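Long-range contact in EXOU (Pseudomonas aeruginosa, PDB 4AKX), which acts as a cytotoxic type III secretion effector, probably a patatin-like phospholipase, and forms a complex with its chaperone SpcU before delivery: residues G42-R56 with R61-P75. Numbering follows the deposited sequence.
Sequences GQGESRTLTDSAGPR and RQFENGVTELQLSRP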
ATOM      1  N   GLY B  42     -10.308 -35.282  -5.782  1.00 67.17           N
ATOM      2  CA  GLY B  42     -10.931 -36.355  -6.507  1.00 67.92           C
ATOM      3  C   GLY B  42     -11.700 -35.829  -7.705  1.00 75.94           C
ATOM      4  O   GLY B  42     -12.503 -34.895  -7.588  1.00 80.95           O
ATOM      5  N   GLN B  43     -11.439 -36.415  -8.867  1.00 78.21           N
ATOM      6  CA  GLN B  43     -12.222 -36.116 -10.063  1.00 79.89           C
ATOM      7  C   GLN B  43     -12.833 -37.406 -10.633  1.00 81.07           C
ATOM      8  O   GLN B  43     -12.165 -38.458 -10.684  1.00 78.29           O
ATOM      9  CB  GLN B  43     -11.357 -35.390 -11.102  1.00 81.85           C
ATOM     10  CG  GLN B  43     -10.645 -34.126 -10.572  1.00 83.10           C
ATOM     11  CD  GLN B  43     -11.475 -32.855 -10.720  1.00 79.68           C
ATOM     12  OE1 GLN B  43     -11.573 -32.279 -11.808  1.00 83.44           O
ATOM     13  NE2 GLN B  43     -12.067 -32.414  -9.629  1.00 76.78           N
ATOM     14  N   GLY B  44     -14.117 -37.342 -10.989  1.00 76.76           N
ATOM     15  CA  GLY B  44     -14.817 -38.506 -11.524  1.00 79.78           C
ATOM     16  C   GLY B  44     -15.447 -39.405 -10.477  1.00 81.92           C
ATOM     17  O   GLY B  44     -15.359 -39.127  -9.272  1.00 86.64           O
ATOM     18  N   GLU B  45     -16.091 -40.489 -10.924  1.00 78.41           N
ATOM     19  CA  GLU B  45     -16.691 -41.444  -9.982  1.00 78.14           C
ATOM     20  C   GLU B  45     -15.666 -42.103  -9.038  1.00 76.91           C
ATOM     21  O   GLU B  45     -14.488 -42.254  -9.383  1.00 79.81           O
ATOM     22  CB  GLU B  45     -17.565 -42.481 -10.689  1.00 77.85           C
ATOM     23  CG  GLU B  45     -16.834 -43.474 -11.570  1.00 89.23           C
ATOM     24  CD  GLU B  45     -17.670 -43.950 -12.770  1.00103.50           C
ATOM     25  OE1 GLU B  45     -18.900 -44.131 -12.626  1.00108.87           O
ATOM     26  OE2 GLU B  45     -17.095 -44.148 -13.870  1.00108.52           O
ATOM     27  N   SER B  46     -16.118 -42.439  -7.830  1.00 76.44           N
ATOM     28  CA  SER B  46     -15.293 -43.132  -6.831  1.00 71.13           C
ATOM     29  C   SER B  46     -15.751 -44.552  -6.629  1.00 67.53           C
ATOM     30  O   SER B  46     -16.932 -44.831  -6.623  1.00 69.70           O
ATOM     31  CB  SER B  46     -15.350 -42.401  -5.483  1.00 74.18           C
ATOM     32  OG  SER B  46     -16.696 -42.139  -5.105  1.00 77.30           O
ATOM     33  N   ARG B  47     -14.807 -45.458  -6.480  1.00 69.81           N
ATOM     34  CA  ARG B  47     -15.104 -46.772  -5.908  1.00 68.73           C
ATOM     35  C   ARG B  47     -14.732 -46.729  -4.406  1.00 66.00           C
ATOM     36  O   ARG B  47     -14.012 -45.832  -3.969  1.00 67.68           O
ATOM     37  CB  ARG B  47     -14.351 -47.861  -6.680  1.00 67.10           C
ATOM     38  CG  ARG B  47     -12.854 -47.648  -6.750  1.00 72.37           C
ATOM     39  CD  ARG B  47     -12.161 -48.192  -8.007  1.00 79.28           C
ATOM     40  NE  ARG B  47     -10.713 -48.190  -7.758  1.00 90.80           N
ATOM     41  CZ  ARG B  47      -9.859 -47.243  -8.159  1.00 89.54           C
ATOM     42  NH1 ARG B  47     -10.269 -46.271  -8.970  1.00 87.22           N
ATOM     43  NH2 ARG B  47      -8.571 -47.304  -7.792  1.00 84.03           N
ATOM     44  N   THR B  48     -15.282 -47.635  -3.608  1.00 66.05           N
ATOM     45  CA  THR B  48     -14.903 -47.739  -2.189  1.00 63.40           C
ATOM     46  C   THR B  48     -14.015 -48.946  -1.961  1.00 59.86           C
ATOM     47  O   THR B  48     -14.450 -50.064  -2.125  1.00 64.55           O
ATOM     48  CB  THR B  48     -16.123 -47.927  -1.286  1.00 66.77           C
ATOM     49  OG1 THR B  48     -16.876 -46.713  -1.236  1.00 70.22           O
ATOM     50  CG2 THR B  48     -15.667 -48.257   0.119  1.00 69.43           C
ATOM     51  N   LEU B  49     -12.787 -48.720  -1.534  1.00 58.39           N
ATOM     52  CA  LEU B  49     -11.805 -49.791  -1.393  1.00 56.57           C
ATOM     53  C   LEU B  49     -11.940 -50.580  -0.077  1.00 64.24           C
ATOM     54  O   LEU B  49     -11.453 -51.719   0.036  1.00 67.56           O
ATOM     55  CB  LEU B  49     -10.420 -49.202  -1.472  1.00 51.49           C
ATOM     56  CG  LEU B  49     -10.168 -48.437  -2.759  1.00 52.07           C
ATOM     57  CD1 LEU B  49      -8.786 -47.823  -2.767  1.00 53.34           C
ATOM     58  CD2 LEU B  49     -10.319 -49.373  -3.937  1.00 54.82           C
ATOM     59  N   THR B  50     -12.587 -49.972   0.913  1.00 64.27           N
ATOM     60  CA  THR B  50     -12.583 -50.493   2.253  1.00 67.19           C
ATOM     61  C   THR B  50     -13.516 -49.618   3.056  1.00 69.86           C
ATOM     62  O   THR B  50     -13.283 -48.416   3.175  1.00 69.84           O
ATOM     63  CB  THR B  50     -11.151 -50.462   2.836  1.00 65.95           C
ATOM     64  OG1 THR B  50     -11.143 -50.934   4.181  1.00 72.84           O
ATOM     65  CG2 THR B  50     -10.661 -49.100   2.853  1.00 70.30           C
ATOM     66  N   ASP B  51     -14.581 -50.220   3.590  1.00 77.43           N
ATOM     67  CA  ASP B  51     -15.739 -49.465   4.106  1.00 82.02           C
ATOM     68  C   ASP B  51     -15.553 -48.892   5.513  1.00 90.02           C
ATOM     69  O   ASP B  51     -15.086 -47.756   5.660  1.00 98.40           O
ATOM     70  CB  ASP B  51     -16.998 -50.298   4.070  1.00 82.15           C
ATOM     71  CG  ASP B  51     -18.171 -49.581   4.673  1.00 86.01           C
ATOM     72  OD1 ASP B  51     -17.983 -48.555   5.352  1.00 84.18           O
ATOM     73  OD2 ASP B  51     -19.300 -50.051   4.479  1.00 95.86           O
ATOM     74  N   SER B  52     -15.968 -49.638   6.539  1.00 82.64           N
ATOM     75  CA  SER B  52     -15.657 -49.238   7.900  1.00 80.86           C
ATOM     76  C   SER B  52     -14.783 -50.269   8.534  1.00 81.48           C
ATOM     77  O   SER B  52     -15.260 -51.260   9.085  1.00 90.28           O
ATOM     78  CB  SER B  52     -16.913 -49.026   8.724  1.00 89.20           C
ATOM     79  OG  SER B  52     -17.145 -47.647   8.914  1.00 94.71           O
ATOM     80  N   ALA B  53     -13.482 -50.058   8.427  1.00 75.86           N
ATOM     81  CA  ALA B  53     -12.532 -51.013   8.960  1.00 77.48           C
ATOM     82  C   ALA B  53     -12.027 -50.609  10.351  1.00 79.40           C
ATOM     83  O   ALA B  53     -11.511 -49.496  10.540  1.00 77.77           O
ATOM     84  CB  ALA B  53     -11.375 -51.215   7.993  1.00 67.95           C
ATOM     85  N   GLY B  54     -12.203 -51.504  11.321  1.00 78.77           N
ATOM     86  CA  GLY B  54     -11.572 -51.326  12.619  1.00 80.51           C
ATOM     87  C   GLY B  54     -12.303 -50.419  13.617  1.00 84.04           C
ATOM     88  O   GLY B  54     -13.415 -49.913  13.334  1.00 77.83           O
ATOM     89  N   PRO B  55     -11.674 -50.207  14.799  1.00 85.30           N
ATOM     90  CA  PRO B  55     -12.204 -49.362  15.868  1.00 87.66           C
ATOM     91  C   PRO B  55     -12.385 -47.936  15.382  1.00 89.96           C
ATOM     92  O   PRO B  55     -13.320 -47.247  15.812  1.00 93.85           O
ATOM     93  CB  PRO B  55     -11.095 -49.398  16.931  1.00 87.75           C
ATOM     94  CG  PRO B  55     -10.237 -50.571  16.572  1.00 85.91           C
ATOM     95  CD  PRO B  55     -10.300 -50.664  15.088  1.00 81.89           C
ATOM     96  N   ARG B  56     -11.495 -47.509  14.473  1.00 92.31           N
ATOM     97  CA  ARG B  56     -11.473 -46.131  13.975  1.00 86.04           C
ATOM     98  C   ARG B  56     -12.103 -45.970  12.604  1.00 81.00           C
ATOM     99  O   ARG B  56     -11.924 -44.952  11.961  1.00 85.34           O
ATOM    100  CB  ARG B  56     -10.052 -45.547  14.039  1.00 83.36           C
ATOM    101  CG  ARG B  56      -9.627 -45.266  15.473  1.00 93.02           C
ATOM    102  CD  ARG B  56      -8.322 -44.526  15.589  1.00 90.88           C
ATOM    103  NE  ARG B  56      -8.455 -43.159  15.111  1.00100.25           N
ATOM    104  CZ  ARG B  56      -7.430 -42.324  14.956  1.00112.05           C
ATOM    105  NH1 ARG B  56      -6.190 -42.704  15.275  1.00116.98           N
ATOM    106  NH2 ARG B  56      -7.639 -41.105  14.487  1.00112.98           N
ATOM    107  N   ARG B  61     -11.876 -44.111  -0.151  1.00 55.20           N
ATOM    108  CA  ARG B  61     -12.526 -43.952  -1.432  1.00 57.61           C
ATOM    109  C   ARG B  61     -11.453 -43.629  -2.427  1.00 56.85           C
ATOM    110  O   ARG B  61     -10.516 -42.907  -2.111  1.00 55.02           O
ATOM    111  CB  ARG B  61     -13.518 -42.798  -1.406  1.00 66.04           C
ATOM    112  CG  ARG B  61     -14.777 -43.089  -0.644  1.00 75.23           C
ATOM    113  CD  ARG B  61     -15.666 -41.865  -0.536  1.00 85.02           C
ATOM    114  NE  ARG B  61     -16.988 -42.310  -0.098  1.00106.94           N
ATOM    115  CZ  ARG B  61     -17.305 -42.631   1.159  1.00110.07           C
ATOM    116  NH1 ARG B  61     -16.411 -42.493   2.141  1.00 98.24           N
ATOM    117  NH2 ARG B  61     -18.533 -43.065   1.437  1.00112.17           N
ATOM    118  N   GLN B  62     -11.574 -44.150  -3.643  1.00 61.12           N
ATOM    119  CA  GLN B  62     -10.571 -43.846  -4.664  1.00 62.16           C
ATOM    120  C   GLN B  62     -11.231 -43.411  -5.922  1.00 62.39           C
ATOM    121  O   GLN B  62     -12.248 -43.989  -6.314  1.00 66.42           O
ATOM    122  CB  GLN B  62      -9.710 -45.057  -4.963  1.00 64.54           C
ATOM    123  CG  GLN B  62      -8.565 -44.742  -5.890  1.00 61.22           C
ATOM    124  CD  GLN B  62      -7.447 -45.730  -5.776  1.00 58.59           C
ATOM    125  OE1 GLN B  62      -6.329 -45.453  -6.175  1.00 59.39           O
ATOM    126  NE2 GLN B  62      -7.739 -46.886  -5.235  1.00 66.75           N
ATOM    127  N   PHE B  63     -10.631 -42.422  -6.575  1.00 53.49           N
ATOM    128  CA  PHE B  63     -11.279 -41.745  -7.668  1.00 56.29           C
ATOM    129  C   PHE B  63     -10.658 -42.128  -9.005  1.00 57.67           C
ATOM    130  O   PHE B  63      -9.601 -42.754  -9.045  1.00 59.00           O
ATOM    131  CB  PHE B  63     -11.128 -40.263  -7.474  1.00 57.07           C
ATOM    132  CG  PHE B  63     -12.029 -39.689  -6.438  1.00 55.42           C
ATOM    133  CD1 PHE B  63     -11.673 -39.708  -5.126  1.00 53.07           C
ATOM    134  CD2 PHE B  63     -13.188 -39.028  -6.807  1.00 58.71           C
ATOM    135  CE1 PHE B  63     -12.464 -39.097  -4.174  1.00 57.59           C
ATOM    136  CE2 PHE B  63     -13.992 -38.430  -5.864  1.00 59.60           C
ATOM    137  CZ  PHE B  63     -13.619 -38.446  -4.539  1.00 57.75           C
ATOM    138  N   GLU B  64     -11.276 -41.697 -10.101  1.00 59.28           N
ATOM    139  CA  GLU B  64     -10.784 -42.063 -11.442  1.00 56.96           C
ATOM    140  C   GLU B  64      -9.357 -41.676 -11.693  1.00 54.34           C
ATOM    141  O   GLU B  64      -8.722 -42.262 -12.540  1.00 55.63           O
ATOM    142  CB  GLU B  64     -11.658 -41.476 -12.544  1.00 59.59           C
ATOM    143  CG  GLU B  64     -12.939 -42.265 -12.766  1.00 72.15           C
ATOM    144  CD  GLU B  64     -13.949 -41.573 -13.682  1.00 81.54           C
ATOM    145  OE1 GLU B  64     -13.556 -41.104 -14.790  1.00 85.59           O
ATOM    146  OE2 GLU B  64     -15.147 -41.509 -13.299  1.00 82.88           O
ATOM    147  N   ASN B  65      -8.856 -40.654 -11.006  1.00 52.57           N
ATOM    148  CA  ASN B  65      -7.570 -40.080 -11.395  1.00 50.92           C
ATOM    149  C   ASN B  65      -6.483 -40.443 -10.454  1.00 53.09           C
ATOM    150  O   ASN B  65      -5.352 -39.950 -10.567  1.00 52.58           O
ATOM    151  CB  ASN B  65      -7.650 -38.572 -11.575  1.00 51.97           C
ATOM    152  CG  ASN B  65      -7.881 -37.823 -10.283  1.00 54.19           C
ATOM    153  OD1 ASN B  65      -8.422 -38.347  -9.305  1.00 55.88           O
ATOM    154  ND2 ASN B  65      -7.521 -36.561 -10.300  1.00 58.12           N
ATOM    155  N   GLY B  66      -6.832 -41.335  -9.524  1.00 56.48           N
ATOM    156  CA  GLY B  66      -5.902 -41.826  -8.524  1.00 52.28           C
ATOM    157  C   GLY B  66      -6.227 -41.379  -7.116  1.00 56.20           C
ATOM    158  O   GLY B  66      -6.075 -42.160  -6.165  1.00 54.28           O
ATOM    159  N   VAL B  67      -6.661 -40.117  -6.970  1.00 59.71           N
ATOM    160  CA  VAL B  67      -6.733 -39.477  -5.652  1.00 56.94           C
ATOM    161  C   VAL B  67      -7.534 -40.357  -4.717  1.00 57.22           C
ATOM    162  O   VAL B  67      -8.660 -40.754  -5.039  1.00 60.54           O
ATOM    163  CB  VAL B  67      -7.380 -38.079  -5.697  1.00 57.37           C
ATOM    164  CG1 VAL B  67      -7.555 -37.530  -4.286  1.00 52.37           C
ATOM    165  CG2 VAL B  67      -6.573 -37.137  -6.564  1.00 54.90           C
ATOM    166  N   THR B  68      -6.936 -40.671  -3.575  1.00 54.02           N
ATOM    167  CA  THR B  68      -7.580 -41.466  -2.562  1.00 56.61           C
ATOM    168  C   THR B  68      -8.013 -40.646  -1.393  1.00 56.85           C
ATOM    169  O   THR B  68      -7.226 -39.919  -0.833  1.00 65.66           O
ATOM    170  CB  THR B  68      -6.619 -42.479  -2.041  1.00 56.92           C
ATOM    171  OG1 THR B  68      -6.190 -43.262  -3.147  1.00 62.03           O
ATOM    172  CG2 THR B  68      -7.308 -43.359  -0.993  1.00 62.75           C
ATOM    173  N   GLU B  69      -9.273 -40.779  -1.021  1.00 56.73           N
ATOM    174  CA  GLU B  69      -9.815 -40.072   0.101  1.00 57.41           C
ATOM    175  C   GLU B  69      -9.986 -41.016   1.299  1.00 57.46           C
ATOM    176  O   GLU B  69     -10.628 -42.088   1.198  1.00 52.20           O
ATOM    177  CB  GLU B  69     -11.142 -39.425  -0.273  1.00 63.37           C
ATOM    178  CG  GLU B  69     -11.932 -38.950   0.943  1.00 80.29           C
ATOM    179  CD  GLU B  69     -13.166 -38.117   0.592  1.00 91.54           C
ATOM    180  OE1 GLU B  69     -13.732 -38.301  -0.523  1.00 87.79           O
ATOM    181  OE2 GLU B  69     -13.572 -37.277   1.450  1.00 92.74           O
ATOM    182  N   LEU B  70      -9.410 -40.599   2.431  1.00 57.26           N
ATOM    183  CA  LEU B  70      -9.545 -41.303   3.701  1.00 59.29           C
ATOM    184  C   LEU B  70     -10.566 -40.647   4.631  1.00 63.91           C
ATOM    185  O   LEU B  70     -10.566 -39.433   4.813  1.00 65.80           O
ATOM    186  CB  LEU B  70      -8.197 -41.368   4.376  1.00 58.25           C
ATOM    187  CG  LEU B  70      -8.107 -41.876   5.803  1.00 64.28           C
ATOM    188  CD1 LEU B  70      -8.518 -43.330   5.819  1.00 71.34           C
ATOM    189  CD2 LEU B  70      -6.677 -41.740   6.302  1.00 62.89           C
ATOM    190  N   GLN B  71     -11.454 -41.456   5.197  1.00 67.48           N
ATOM    191  CA  GLN B  71     -12.367 -40.986   6.240  1.00 73.55           C
ATOM    192  C   GLN B  71     -12.265 -41.888   7.467  1.00 78.88           C
ATOM    193  O   GLN B  71     -12.169 -43.116   7.349  1.00 84.12           O
ATOM    194  CB  GLN B  71     -13.794 -40.954   5.732  1.00 75.27           C
ATOM    195  CG  GLN B  71     -14.709 -40.054   6.531  1.00 80.32           C
ATOM    196  CD  GLN B  71     -16.164 -40.477   6.440  1.00 86.58           C
ATOM    197  OE1 GLN B  71     -16.627 -40.971   5.408  1.00 86.59           O
ATOM    198  NE2 GLN B  71     -16.895 -40.281   7.522  1.00 90.78           N
ATOM    199  N   LEU B  72     -12.267 -41.285   8.648  1.00 77.10           N
ATOM    200  CA  LEU B  72     -11.835 -41.999   9.833  1.00 77.30           C
ATOM    201  C   LEU B  72     -12.430 -41.308  11.040  1.00 84.44           C
ATOM    202  O   LEU B  72     -12.625 -40.096  11.029  1.00 86.03           O
ATOM    203  CB  LEU B  72     -10.313 -42.025   9.871  1.00 73.68           C
ATOM    204  CG  LEU B  72      -9.428 -42.199  11.102  1.00 81.61           C
ATOM    205  CD1 LEU B  72      -7.985 -42.474  10.676  1.00 73.81           C
ATOM    206  CD2 LEU B  72      -9.458 -40.959  11.980  1.00 87.64           C
ATOM    207  N   SER B  73     -12.773 -42.094  12.055  1.00 87.89           N
ATOM    208  CA  SER B  73     -13.379 -41.575  13.274  1.00 92.26           C
ATOM    209  C   SER B  73     -12.429 -40.626  13.984  1.00 94.18           C
ATOM    210  O   SER B  73     -11.215 -40.860  14.020  1.00 97.26           O
ATOM    211  CB  SER B  73     -13.747 -42.723  14.215  1.00 94.30           C
ATOM    212  OG  SER B  73     -12.575 -43.353  14.713  1.00 93.35           O
ATOM    213  N   ARG B  74     -12.988 -39.569  14.568  1.00 95.89           N
ATOM    214  CA  ARG B  74     -12.223 -38.645  15.401  1.00 93.27           C
ATOM    215  C   ARG B  74     -11.302 -39.410  16.350  1.00 87.95           C
ATOM    216  O   ARG B  74     -11.667 -40.469  16.847  1.00 92.65           O
ATOM    217  CB  ARG B  74     -13.166 -37.728  16.192  1.00 98.93           C
ATOM    218  CG  ARG B  74     -13.900 -36.693  15.347  1.00103.98           C
ATOM    219  CD  ARG B  74     -12.926 -35.677  14.761  1.00104.91           C
ATOM    220  NE  ARG B  74     -12.310 -34.860  15.805  1.00112.40           N
ATOM    221  CZ  ARG B  74     -12.466 -33.533  15.908  1.00116.00           C
ATOM    222  NH1 ARG B  74     -13.196 -32.847  15.012  1.00118.74           N
ATOM    223  NH2 ARG B  74     -11.872 -32.889  16.906  1.00113.28           N
ATOM    224  N   PRO B  75     -10.101 -38.880  16.593  1.00 81.12           N
ATOM    225  CA  PRO B  75      -9.073 -39.561  17.352  1.00 78.06           C
ATOM    226  C   PRO B  75      -9.528 -39.806  18.744  1.00 77.71           C
ATOM    227  O   PRO B  75     -10.533 -39.272  19.157  1.00 79.18           O
ATOM    228  CB  PRO B  75      -7.930 -38.550  17.394  1.00 81.37           C
ATOM    229  CG  PRO B  75      -8.185 -37.636  16.248  1.00 84.72           C
ATOM    230  CD  PRO B  75      -9.677 -37.537  16.184  1.00 85.35           C
TER
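Arg47 and Gln62 face each other as an antiparallel hydrogen-bonded pair. Arg47 N donates to Gln62 O at 3.0 Å. Gln62 N returns a straighter bond to Arg47 O, also 3.0 Å, with an angle of 170° at the hydrogen. Next along the ladder, Thr48 and Arg61 form a non-hydrogen-bonded pair.

Aromatic packing centres on Phe63. With CG beside the backbone N (chi1 -76°), its ring is sandwiched between two carbons of the 42-56 segment. Gly42 CA sits over the middle of one face, in a CH-pi contact 3.5 Å from the centroid of the Phe63 ring. Ser46 CB covers the opposite face in a second CH-pi contact. Gly44 O lies at the ring edge, near its plane.

The Arg47 and Gln62 side chains run alongside each other, with Gln62 CG over a face of the guanidinium. Their polar ends are too close in the model for any pairing to be trusted.

Polar contacts flank this site. Glu64 OE2 accepts from Glu45 N at 2.8 Å, met from above the carboxylate plane. The Glu45 carboxylate also lies close to that of Glu64, a pairing of like charges. The amide of Gln43 leads away from the 61-75 segment and donates through NE2 to Arg12 O of the SpcU chain.

At the far end, Ser73 N donates to Arg56 O at 3.0 Å. Arg56 bends at chi3 (69°), and its guanidinium lies between Leu72 CD1 over one face and Pro75 CA over the other. Ser73 O is at its edge.

Strands 46-48 and 50-53, broken by a corner near Leu49, both pair antiparallel with 58-63. A type I turn from Phe63 to Gly66 leads on to 68-73. These consecutive runs make an antiparallel beta meander at the surface, extended beyond 68-73 by strand 446-451.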